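Local coordinates for enterobactin synthetase component F-related protein (Vibrio cholerae serotype O1, PDB 4OXI), which probably uses ATP to activate glycine as glycyl adenylate, serving as an adenylation-domain ligase in a lipopolysaccharide-modification pathway that gives antimicrobial peptide resistance, at residues 153-158 and 180-185; 240-245 and 366-371; 244-249 and 273-278. One frame throughout, in Å; residues are numbered along the deposited sequence.

Interaction 1. Residues 153-158 and 180-185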
loop_
_atom_site.group_PDB
_atom_site.type_symbol
_atom_site.label_atom_id
_atom_site.label_comp_id
_atom_site.label_asym_id
_atom_site.label_seq_id
_atom_site.Cartn_x
_atom_site.Cartn_y
_atom_site.Cartn_z
ATOM N N GLN A 153 -21.260 1.910 -7.367
ATOM C CA GLN A 153 -20.867 0.506 -7.403
ATOM C C GLN A 153 -20.896 -0.151 -6.010
ATOM O O GLN A 153 -21.055 -1.371 -5.889
ATOM C CB GLN A 153 -19.487 0.367 -8.078
ATOM C CG GLN A 153 -18.753 -0.934 -7.790
ATOM C CD GLN A 153 -17.408 -1.042 -8.523
ATOM O OE1 GLN A 153 -17.136 -0.286 -9.460
ATOM N NE2 GLN A 153 -16.569 -1.991 -8.097
ATOM N N GLN A 154 -20.774 0.653 -4.954
ATOM C CA GLN A 154 -20.680 0.096 -3.597
ATOM C C GLN A 154 -21.991 0.109 -2.791
ATOM O O GLN A 154 -22.008 -0.290 -1.625
ATOM C CB GLN A 154 -19.600 0.847 -2.809
ATOM C CG GLN A 154 -18.231 0.837 -3.479
ATOM C CD GLN A 154 -17.617 -0.547 -3.480
ATOM O OE1 GLN A 154 -17.874 -1.354 -2.585
ATOM N NE2 GLN A 154 -16.819 -0.835 -4.488
ATOM N N LEU A 155 -23.077 0.588 -3.384
ATOM C CA LEU A 155 -24.324 0.744 -2.637
ATOM C C LEU A 155 -24.839 -0.568 -2.044
ATOM O O LEU A 155 -25.360 -0.593 -0.925
ATOM C CB LEU A 155 -25.400 1.395 -3.498
ATOM C CG LEU A 155 -25.114 2.836 -3.919
ATOM C CD1 LEU A 155 -26.308 3.424 -4.675
ATOM C CD2 LEU A 155 -24.741 3.702 -2.726
ATOM N N SER A 156 -24.678 -1.661 -2.778
ATOM C CA SER A 156 -25.085 -2.967 -2.267
ATOM C C SER A 156 -24.285 -3.389 -1.027
ATOM O O SER A 156 -24.866 -3.857 -0.046
ATOM C CB SER A 156 -25.012 -4.019 -3.384
ATOM O OG SER A 156 -24.493 -5.243 -2.895
ATOM N N ARG A 157 -22.959 -3.229 -1.046
ATOM C CA ARG A 157 -22.169 -3.538 0.150
ATOM C C ARG A 157 -22.497 -2.581 1.285
ATOM O O ARG A 157 -22.508 -2.963 2.463
ATOM C CB ARG A 157 -20.669 -3.453 -0.138
ATOM C CG ARG A 157 -20.114 -4.595 -0.959
ATOM C CD ARG A 157 -18.690 -4.280 -1.341
ATOM N NE ARG A 157 -17.774 -4.443 -0.213
ATOM C CZ ARG A 157 -16.648 -3.758 -0.070
ATOM N NH1 ARG A 157 -16.316 -2.820 -0.958
ATOM N NH2 ARG A 157 -15.854 -4.008 0.959
ATOM N N LEU A 158 -22.737 -1.321 0.935
ATOM C CA LEU A 158 -23.096 -0.327 1.939
ATOM C C LEU A 158 -24.389 -0.728 2.639
ATOM O O LEU A 158 -24.478 -0.689 3.869
ATOM C CB LEU A 158 -23.268 1.050 1.298
ATOM C CG LEU A 158 -23.805 2.081 2.285
ATOM C CD1 LEU A 158 -22.787 2.303 3.407
ATOM C CD2 LEU A 158 -24.145 3.388 1.575
ATOM N N GLU A 180 -31.168 8.497 -2.483
ATOM C CA GLU A 180 -32.543 8.653 -2.001
ATOM C C GLU A 180 -33.221 7.388 -1.478
ATOM O O GLU A 180 -33.781 7.417 -0.388
ATOM C CB GLU A 180 -33.428 9.364 -3.030
ATOM C CG GLU A 180 -33.407 10.878 -2.889
ATOM C CD GLU A 180 -33.737 11.339 -1.469
ATOM O OE1 GLU A 180 -34.722 10.831 -0.869
ATOM O OE2 GLU A 180 -33.002 12.214 -0.955
ATOM N N PRO A 181 -33.168 6.274 -2.233
ATOM C CA PRO A 181 -33.788 5.069 -1.665
ATOM C C PRO A 181 -33.142 4.622 -0.354
ATOM O O PRO A 181 -33.863 4.219 0.566
ATOM C CB PRO A 181 -33.553 4.010 -2.745
ATOM C CG PRO A 181 -33.442 4.782 -4.009
ATOM C CD PRO A 181 -32.739 6.062 -3.628
ATOM N N LEU A 182 -31.815 4.678 -0.259
ATOM C CA LEU A 182 -31.155 4.231 0.960
ATOM C C LEU A 182 -31.440 5.228 2.069
ATOM O O LEU A 182 -31.591 4.842 3.225
ATOM C CB LEU A 182 -29.653 4.036 0.758
ATOM C CG LEU A 182 -29.234 2.794 -0.028
ATOM C CD1 LEU A 182 -27.811 2.932 -0.505
ATOM C CD2 LEU A 182 -29.349 1.570 0.824
ATOM N N ARG A 183 -31.550 6.503 1.708
ATOM C CA ARG A 183 -31.862 7.545 2.685
ATOM C C ARG A 183 -33.186 7.259 3.385
ATOM O O ARG A 183 -33.314 7.446 4.599
ATOM C CB ARG A 183 -31.940 8.915 2.025
ATOM C CG ARG A 183 -32.274 10.011 3.025
ATOM C CD ARG A 183 -32.645 11.330 2.360
ATOM N NE ARG A 183 -31.677 11.771 1.359
ATOM C CZ ARG A 183 -30.539 12.394 1.641
ATOM N NH1 ARG A 183 -30.196 12.627 2.901
ATOM N NH2 ARG A 183 -29.737 12.773 0.663
ATOM N N GLN A 184 -34.163 6.803 2.604
ATOM C CA GLN A 184 -35.505 6.517 3.104
ATOM C C GLN A 184 -35.496 5.222 3.884
ATOM O O GLN A 184 -36.158 5.091 4.911
ATOM C CB GLN A 184 -36.493 6.387 1.938
ATOM C CG GLN A 184 -36.720 7.668 1.142
ATOM C CD GLN A 184 -37.274 8.793 1.992
ATOM O OE1 GLN A 184 -37.913 8.556 3.020
ATOM N NE2 GLN A 184 -37.033 10.028 1.570
ATOM N N GLN A 185 -34.739 4.256 3.388
ATOM C CA GLN A 185 -34.682 2.967 4.043
ATOM C C GLN A 185 -33.915 2.998 5.368
ATOM O O GLN A 185 -34.240 2.242 6.288
ATOM C CB GLN A 185 -34.097 1.916 3.096
ATOM C CG GLN A 185 -33.988 0.529 3.715
ATOM C CD GLN A 185 -33.351 -0.477 2.771
ATOM O OE1 GLN A 185 -32.973 -0.137 1.643
ATOM N NE2 GLN A 185 -33.227 -1.721 3.227
#

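Interaction 2. Residues 240-245 and 366-371. With GAP (glycyl-adenosine-5'-phosphate), chain B.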
loop_
_atom_site.group_PDB
_atom_site.type_symbol
_atom_site.label_atom_id
_atom_site.label_comp_id
_atom_site.label_asym_id
_atom_site.label_seq_id
_atom_site.Cartn_x
_atom_site.Cartn_y
_atom_site.Cartn_z
ATOM N N HIS A 240 5.165 13.347 3.802
ATOM C CA HIS A 240 5.848 14.469 3.135
ATOM C C HIS A 240 7.316 14.152 2.954
ATOM O O HIS A 240 7.900 14.466 1.923
ATOM C CB HIS A 240 5.680 15.767 3.930
ATOM C CG HIS A 240 4.337 16.402 3.760
ATOM N ND1 HIS A 240 3.723 17.132 4.755
ATOM C CD2 HIS A 240 3.485 16.414 2.708
ATOM C CE1 HIS A 240 2.556 17.569 4.323
ATOM N NE2 HIS A 240 2.389 17.156 3.081
ATOM N N CYS A 241 7.917 13.516 3.956
ATOM C CA CYS A 241 9.299 13.083 3.806
ATOM C C CYS A 241 9.464 12.129 2.613
ATOM O O CYS A 241 10.324 12.349 1.760
ATOM C CB CYS A 241 9.831 12.449 5.094
ATOM S SG CYS A 241 11.549 11.863 4.926
ATOM N N TYR A 242 8.634 11.087 2.532
ATOM C CA TYR A 242 8.748 10.135 1.421
ATOM C C TYR A 242 8.590 10.783 0.067
ATOM O O TYR A 242 9.436 10.617 -0.802
ATOM C CB TYR A 242 7.730 8.998 1.507
ATOM C CG TYR A 242 7.801 8.120 0.275
ATOM C CD1 TYR A 242 8.820 7.188 0.129
ATOM C CD2 TYR A 242 6.871 8.235 -0.754
ATOM C CE1 TYR A 242 8.906 6.378 -0.994
ATOM C CE2 TYR A 242 6.947 7.420 -1.898
ATOM C CZ TYR A 242 7.966 6.496 -2.006
ATOM O OH TYR A 242 8.062 5.688 -3.124
ATOM N N ILE A 243 7.490 11.499 -0.125
ATOM C CA ILE A 243 7.232 12.150 -1.403
ATOM C C ILE A 243 8.375 13.088 -1.821
ATOM O O ILE A 243 8.798 13.077 -2.985
ATOM C CB ILE A 243 5.918 12.929 -1.373
ATOM C CG1 ILE A 243 4.743 11.979 -1.119
ATOM C CG2 ILE A 243 5.709 13.637 -2.691
ATOM C CD1 ILE A 243 4.593 10.922 -2.212
ATOM N N SER A 244 8.880 13.889 -0.879
ATOM C CA SER A 244 9.988 14.801 -1.202
ATOM C C SER A 244 11.250 14.042 -1.634
ATOM O O SER A 244 11.954 14.495 -2.527
ATOM C CB SER A 244 10.319 15.733 -0.037
ATOM O OG SER A 244 11.092 15.041 0.924
ATOM N N GLN A 245 11.531 12.890 -1.023
ATOM C CA GLN A 245 12.694 12.098 -1.430
ATOM C C GLN A 245 12.537 11.626 -2.863
ATOM O O GLN A 245 13.447 11.767 -3.680
ATOM C CB GLN A 245 12.901 10.864 -0.543
ATOM C CG GLN A 245 13.027 11.126 0.945
ATOM C CD GLN A 245 14.177 12.061 1.303
ATOM O OE1 GLN A 245 15.184 12.135 0.592
ATOM N NE2 GLN A 245 14.030 12.772 2.422
ATOM N N THR A 366 6.468 4.066 5.907
ATOM C CA THR A 366 5.961 4.924 4.830
ATOM C C THR A 366 6.484 4.539 3.445
ATOM O O THR A 366 7.378 5.192 2.898
ATOM C CB THR A 366 6.229 6.421 5.128
ATOM O OG1 THR A 366 5.769 6.713 6.450
ATOM C CG2 THR A 366 5.475 7.327 4.149
ATOM N N ILE A 367 5.900 3.474 2.895
ATOM C CA ILE A 367 6.070 3.058 1.492
ATOM C C ILE A 367 7.420 2.402 1.150
ATOM O O ILE A 367 7.513 1.173 1.072
ATOM C CB ILE A 367 5.756 4.200 0.523
ATOM C CG1 ILE A 367 4.461 4.914 0.942
ATOM C CG2 ILE A 367 5.666 3.673 -0.904
ATOM C CD1 ILE A 367 4.137 6.149 0.079
ATOM N N ALA A 368 8.460 3.203 0.935
ATOM C CA ALA A 368 9.785 2.645 0.687
ATOM C C ALA A 368 10.820 3.480 1.409
ATOM O O ALA A 368 10.664 4.702 1.509
ATOM C CB ALA A 368 10.089 2.610 -0.819
ATOM N N VAL A 369 11.892 2.843 1.872
ATOM C CA VAL A 369 12.930 3.570 2.599
ATOM C C VAL A 369 14.298 3.465 1.919
ATOM O O VAL A 369 15.190 4.276 2.175
ATOM C CB VAL A 369 13.001 3.130 4.092
ATOM C CG1 VAL A 369 13.508 1.715 4.211
ATOM C CG2 VAL A 369 13.864 4.080 4.903
ATOM N N THR A 370 14.467 2.475 1.046
ATOM C CA THR A 370 15.667 2.408 0.230
ATOM C C THR A 370 15.310 2.210 -1.226
ATOM O O THR A 370 14.169 1.857 -1.564
ATOM C CB THR A 370 16.588 1.242 0.624
ATOM O OG1 THR A 370 15.998 0.011 0.183
ATOM C CG2 THR A 370 16.828 1.202 2.144
ATOM N N TYR A 371 16.304 2.403 -2.083
ATOM C CA TYR A 371 16.131 2.262 -3.522
ATOM C C TYR A 371 17.459 1.853 -4.144
ATOM O O TYR A 371 18.530 2.106 -3.582
ATOM C CB TYR A 371 15.705 3.588 -4.140
ATOM C CG TYR A 371 16.864 4.550 -4.287
ATOM C CD1 TYR A 371 17.488 4.738 -5.516
ATOM C CD2 TYR A 371 17.345 5.264 -3.192
ATOM C CE1 TYR A 371 18.556 5.609 -5.654
ATOM C CE2 TYR A 371 18.418 6.139 -3.322
ATOM C CZ TYR A 371 19.014 6.306 -4.557
ATOM O OH TYR A 371 20.067 7.174 -4.700
HETATM N N GAP B . 5.434 -0.502 1.291
HETATM C CA GAP B . 5.762 -1.485 0.217
HETATM C C GAP B . 5.409 -2.862 0.748
HETATM O O GAP B . 5.533 -3.875 0.085
HETATM P PA GAP B . 4.408 -4.226 2.914
HETATM O O1A GAP B . 4.361 -3.746 4.344
HETATM O O2A GAP B . 3.170 -4.807 2.251
HETATM O O3A GAP B . 4.916 -2.936 2.111
HETATM C "C5'" GAP B . 6.835 -5.007 3.526
HETATM O "O5'" GAP B . 5.616 -5.285 2.835
HETATM C "C4'" GAP B . 7.776 -6.181 3.346
HETATM O "O4'" GAP B . 7.870 -6.506 1.957
HETATM C "C3'" GAP B . 9.204 -5.866 3.734
HETATM O "O3'" GAP B . 9.402 -6.017 5.139
HETATM C "C2'" GAP B . 9.985 -6.870 2.904
HETATM O "O2'" GAP B . 9.896 -8.163 3.482
HETATM C "C1'" GAP B . 9.170 -7.002 1.644
HETATM N N9 GAP B . 9.761 -6.150 0.588
HETATM C C8 GAP B . 9.352 -4.909 0.262
HETATM N N7 GAP B . 10.088 -4.404 -0.760
HETATM C C5 GAP B . 11.003 -5.341 -1.092
HETATM C C6 GAP B . 12.101 -5.445 -2.075
HETATM N N6 GAP B . 12.354 -4.431 -2.946
HETATM N N1 GAP B . 12.820 -6.592 -2.084
HETATM C C2 GAP B . 12.567 -7.611 -1.231
HETATM N N3 GAP B . 11.583 -7.576 -0.312
HETATM C C4 GAP B . 10.781 -6.490 -0.201
#

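Interaction 3. Residues 244-249 and 273-278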
loop_
_atom_site.group_PDB
_atom_site.type_symbol
_atom_site.label_atom_id
_atom_site.label_comp_id
_atom_site.label_asym_id
_atom_site.label_seq_id
_atom_site.Cartn_x
_atom_site.Cartn_y
_atom_site.Cartn_z
ATOM N N SER A 244 8.880 13.889 -0.879
ATOM C CA SER A 244 9.988 14.801 -1.202
ATOM C C SER A 244 11.250 14.042 -1.634
ATOM O O SER A 244 11.954 14.495 -2.527
ATOM C CB SER A 244 10.319 15.733 -0.037
ATOM O OG SER A 244 11.092 15.041 0.924
ATOM N N GLN A 245 11.531 12.890 -1.023
ATOM C CA GLN A 245 12.694 12.098 -1.430
ATOM C C GLN A 245 12.537 11.626 -2.863
ATOM O O GLN A 245 13.447 11.767 -3.680
ATOM C CB GLN A 245 12.901 10.864 -0.543
ATOM C CG GLN A 245 13.027 11.126 0.945
ATOM C CD GLN A 245 14.177 12.061 1.303
ATOM O OE1 GLN A 245 15.184 12.135 0.592
ATOM N NE2 GLN A 245 14.030 12.772 2.422
ATOM N N ILE A 246 11.376 11.058 -3.173
ATOM C CA ILE A 246 11.172 10.474 -4.495
ATOM C C ILE A 246 11.106 11.560 -5.583
ATOM O O ILE A 246 11.647 11.402 -6.681
ATOM C CB ILE A 246 9.951 9.515 -4.496
ATOM C CG1 ILE A 246 10.220 8.328 -5.407
ATOM C CG2 ILE A 246 8.646 10.226 -4.821
ATOM C CD1 ILE A 246 10.976 7.232 -4.690
ATOM N N ASP A 247 10.484 12.687 -5.253
ATOM C CA ASP A 247 10.396 13.790 -6.194
ATOM C C ASP A 247 11.773 14.379 -6.550
ATOM O O ASP A 247 12.002 14.789 -7.685
ATOM C CB ASP A 247 9.486 14.876 -5.651
ATOM C CG ASP A 247 9.597 16.158 -6.436
ATOM O OD1 ASP A 247 9.200 16.151 -7.622
ATOM O OD2 ASP A 247 10.073 17.170 -5.869
ATOM N N LYS A 248 12.697 14.406 -5.595
ATOM C CA LYS A 248 14.006 14.981 -5.884
ATOM C C LYS A 248 14.970 14.004 -6.567
ATOM O O LYS A 248 15.746 14.414 -7.425
ATOM C CB LYS A 248 14.621 15.653 -4.648
ATOM C CG LYS A 248 15.374 14.746 -3.700
ATOM C CD LYS A 248 16.528 15.528 -3.072
ATOM C CE LYS A 248 17.240 14.738 -1.996
ATOM N NZ LYS A 248 16.417 14.633 -0.758
ATOM N N LEU A 249 14.900 12.719 -6.223
ATOM C CA LEU A 249 15.672 11.702 -6.948
ATOM C C LEU A 249 15.150 11.403 -8.354
ATOM O O LEU A 249 15.938 11.191 -9.285
ATOM C CB LEU A 249 15.730 10.400 -6.160
ATOM C CG LEU A 249 16.762 10.364 -5.046
ATOM C CD1 LEU A 249 16.766 8.993 -4.414
ATOM C CD2 LEU A 249 18.127 10.708 -5.614
ATOM N N ILE A 273 -0.471 8.193 -6.262
ATOM C CA ILE A 273 -1.357 9.355 -6.172
ATOM C C ILE A 273 -0.615 10.661 -5.902
ATOM O O ILE A 273 -0.863 11.669 -6.565
ATOM C CB ILE A 273 -2.435 9.148 -5.075
ATOM C CG1 ILE A 273 -3.375 8.006 -5.453
ATOM C CG2 ILE A 273 -3.232 10.409 -4.855
ATOM C CD1 ILE A 273 -4.468 7.744 -4.409
ATOM N N PHE A 274 0.293 10.666 -4.930
ATOM C CA PHE A 274 0.921 11.926 -4.548
ATOM C C PHE A 274 2.145 12.276 -5.378
ATOM O O PHE A 274 2.470 13.456 -5.526
ATOM C CB PHE A 274 1.167 11.979 -3.034
ATOM C CG PHE A 274 -0.107 12.038 -2.257
ATOM C CD1 PHE A 274 -0.793 13.239 -2.138
ATOM C CD2 PHE A 274 -0.656 10.890 -1.700
ATOM C CE1 PHE A 274 -1.988 13.300 -1.462
ATOM C CE2 PHE A 274 -1.853 10.944 -1.016
ATOM C CZ PHE A 274 -2.522 12.148 -0.895
ATOM N N TYR A 275 2.793 11.250 -5.932
ATOM C CA TYR A 275 3.856 11.430 -6.916
ATOM C C TYR A 275 3.274 12.143 -8.132
ATOM O O TYR A 275 3.859 13.083 -8.662
ATOM C CB TYR A 275 4.332 10.065 -7.369
ATOM C CG TYR A 275 5.676 9.987 -8.056
ATOM C CD1 TYR A 275 6.626 11.006 -7.949
ATOM C CD2 TYR A 275 6.005 8.862 -8.791
ATOM C CE1 TYR A 275 7.879 10.885 -8.571
ATOM C CE2 TYR A 275 7.225 8.733 -9.399
ATOM C CZ TYR A 275 8.160 9.741 -9.296
ATOM O OH TYR A 275 9.361 9.553 -9.939
ATOM N N SER A 276 2.117 11.682 -8.592
ATOM C CA SER A 276 1.498 12.323 -9.741
ATOM C C SER A 276 1.086 13.754 -9.389
ATOM O O SER A 276 1.278 14.683 -10.168
ATOM C CB SER A 276 0.284 11.524 -10.217
ATOM O OG SER A 276 -0.371 12.209 -11.281
ATOM N N LEU A 277 0.519 13.923 -8.207
ATOM C CA LEU A 277 -0.046 15.205 -7.808
ATOM C C LEU A 277 1.031 16.288 -7.694
ATOM O O LEU A 277 0.857 17.398 -8.181
ATOM C CB LEU A 277 -0.766 15.035 -6.470
ATOM C CG LEU A 277 -1.599 16.144 -5.826
ATOM C CD1 LEU A 277 -2.526 16.864 -6.797
ATOM C CD2 LEU A 277 -2.412 15.502 -4.715
ATOM N N ILE A 278 2.146 15.964 -7.050
ATOM C CA ILE A 278 3.192 16.952 -6.836
ATOM C C ILE A 278 3.835 17.351 -8.161
ATOM O O ILE A 278 4.430 18.423 -8.271
ATOM C CB ILE A 278 4.258 16.447 -5.844
ATOM C CG1 ILE A 278 5.162 17.599 -5.387
ATOM C CG2 ILE A 278 5.078 15.342 -6.459
ATOM C CD1 ILE A 278 6.113 17.205 -4.276
#

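Interaction 1. Residues 153-158 and 180-185
L155 and L182 both carry CG beside the backbone N and anti to the carbonyl carbon, with chi1 at -65° and -75°, and the two leucines reach toward each other between their helices. Each helix belongs to a beta-alpha-beta crossover of a five-stranded parallel sheet: the one starting at 155 links strand 147-149 to strand 170-173, and helix 180-185 links 170-173 to 190-193, so the contact joins consecutive crossover helices. A single methyl does most of the touching. L182 CD1 lies 3.9 Å from L155 CD2 and also approaches L155 CB, while one turn further on L158 CD2 comes within 4.2 Å of L182 CD1. L158 arrives by another route, its CG anti to the backbone N at chi1 173°, and L182 thus inserts one branch between two leucines spaced i and i+3 along the facing helix. The side chains of L155 and L182 cross obliquely, and the surface they share is small. Beneath them the sheet takes part, since F191 of strand 190-193 touches both L158 and L182. The polar side chains bond within their own segment or to other parts of the fold, not across the contact. R157 NH1 donates to Q154 OE1 at 2.7 Å, from above the amide carbonyl plane, and its NH2 is bound by the backbone oxygens of N128 and A131. Within helix 180-185 a salt bridge spans i to i+3: R183 NE sits 2.7 Å from E180 OE2, which it meets from above the carboxylate plane.

Interaction 2. Residues 240-245 and 366-371
The glycyl-adenylate pocket of this adenylation domain has one of its walls backed by a helix, and Y242 on that helix packs directly behind the pocket residue I367. On its pocket side, I367 turns its carbonyl to the ligand, and the amino nitrogen N of GAP donates to I367 O at 2.7 Å; D267 and L359 are among the other hydrogen-bonding partners of the ligand. On its far side, I367 lies over a face of the tyrosine ring: CB stands 4.0 Å from the centroid, only 8° off the normal, a CH-pi contact. The two branches spread outward from there, CD1 reaching 3.5 Å from Y242 CD2 and CG2 lying beside CZ and OH. Y242 extends into this position with CG anti to the backbone N (chi1 175°), and its hydroxyl is hydrogen-bonded to H271 ND1, which fixes the far end of the ring. T366 CG2 packs 3.9 Å from Y242 CB. Beyond, V369 and T370 face Y360 in a classic beta bulge as strand 370-373 begins. At the ring edge, near its plane, A368 O lies 3.4 Å from Y242 CD1, and the same oxygen accepts a hydrogen bond from Q423 NE2.

Interaction 3. Residues 244-249 and 273-278
Y275 shows how a side chain that starts off beside a helix interface can still finish within it, here in contact with I246. Its CB does not head for helix 236-249. CG then stands anti to the backbone N (chi1 -162°), and the ring swings out so that its CD1-CE1 side approaches the neighbouring helix. CD1 lies 3.8 Å from I246 CG2, and CE1 is 3.9 Å from the same methyl, which therefore rests against one C-C bond of the ring, coming in obliquely. The two side chains cross at about a right angle. At the tip, OH is hydrogen-bonded to the backbone oxygen of F250, just past the end of helix 236-249, so a polar tie to the residue that follows this helix adds to the apolar contact. The ring also meets H271, one turn earlier on its own helix, with planes at about 60°. The isoleucine is probably somewhat strained: chi1 of -144° departs from the usual staggered values, with CG2 in the crowded position between the backbone N and the carbonyl carbon. A second point of contact lies one turn along, where I278, extended through both torsions, brings CD1 to 4.2 Å from D247 CG. This is a loose approach of a methyl to the carboxylate carbon, and D247 remains partly accessible to solvent. Helix 268-279 is the beta-alpha-beta crossover between the parallel strands 257-260 and 282-285, and helix 236-249 precedes the first of them. F274, I273 and L277 pack on helix 108-119, L277 and I278 reach helix 51-62, and the Y275 ring, I278 and F274 touch helix 236-249, which leaves the crossover helix held among three others.

In the fold
From the N terminus, interaction 1 comes first. It closes a short loop of 21 residues, through strand 170-173, and joins neighbouring crossover helices of the five-stranded parallel sheet. Both other contacts start from helix 236-249 and share S244 and Q245. Interaction 3 closes the shorter span, through strand 257-260, to helix 268-279; interaction 2 runs over 120 intervening residues to the segment leading into strand 370-373, so the segment 273-278 lies within the chain span that interaction 2 closes. These two touch, I243 packing on F274 and I278, and Y371 on L249. Interaction 1 stands apart, its centre about 38 Å from that of interaction 2, on the opposite side of the chain's centre.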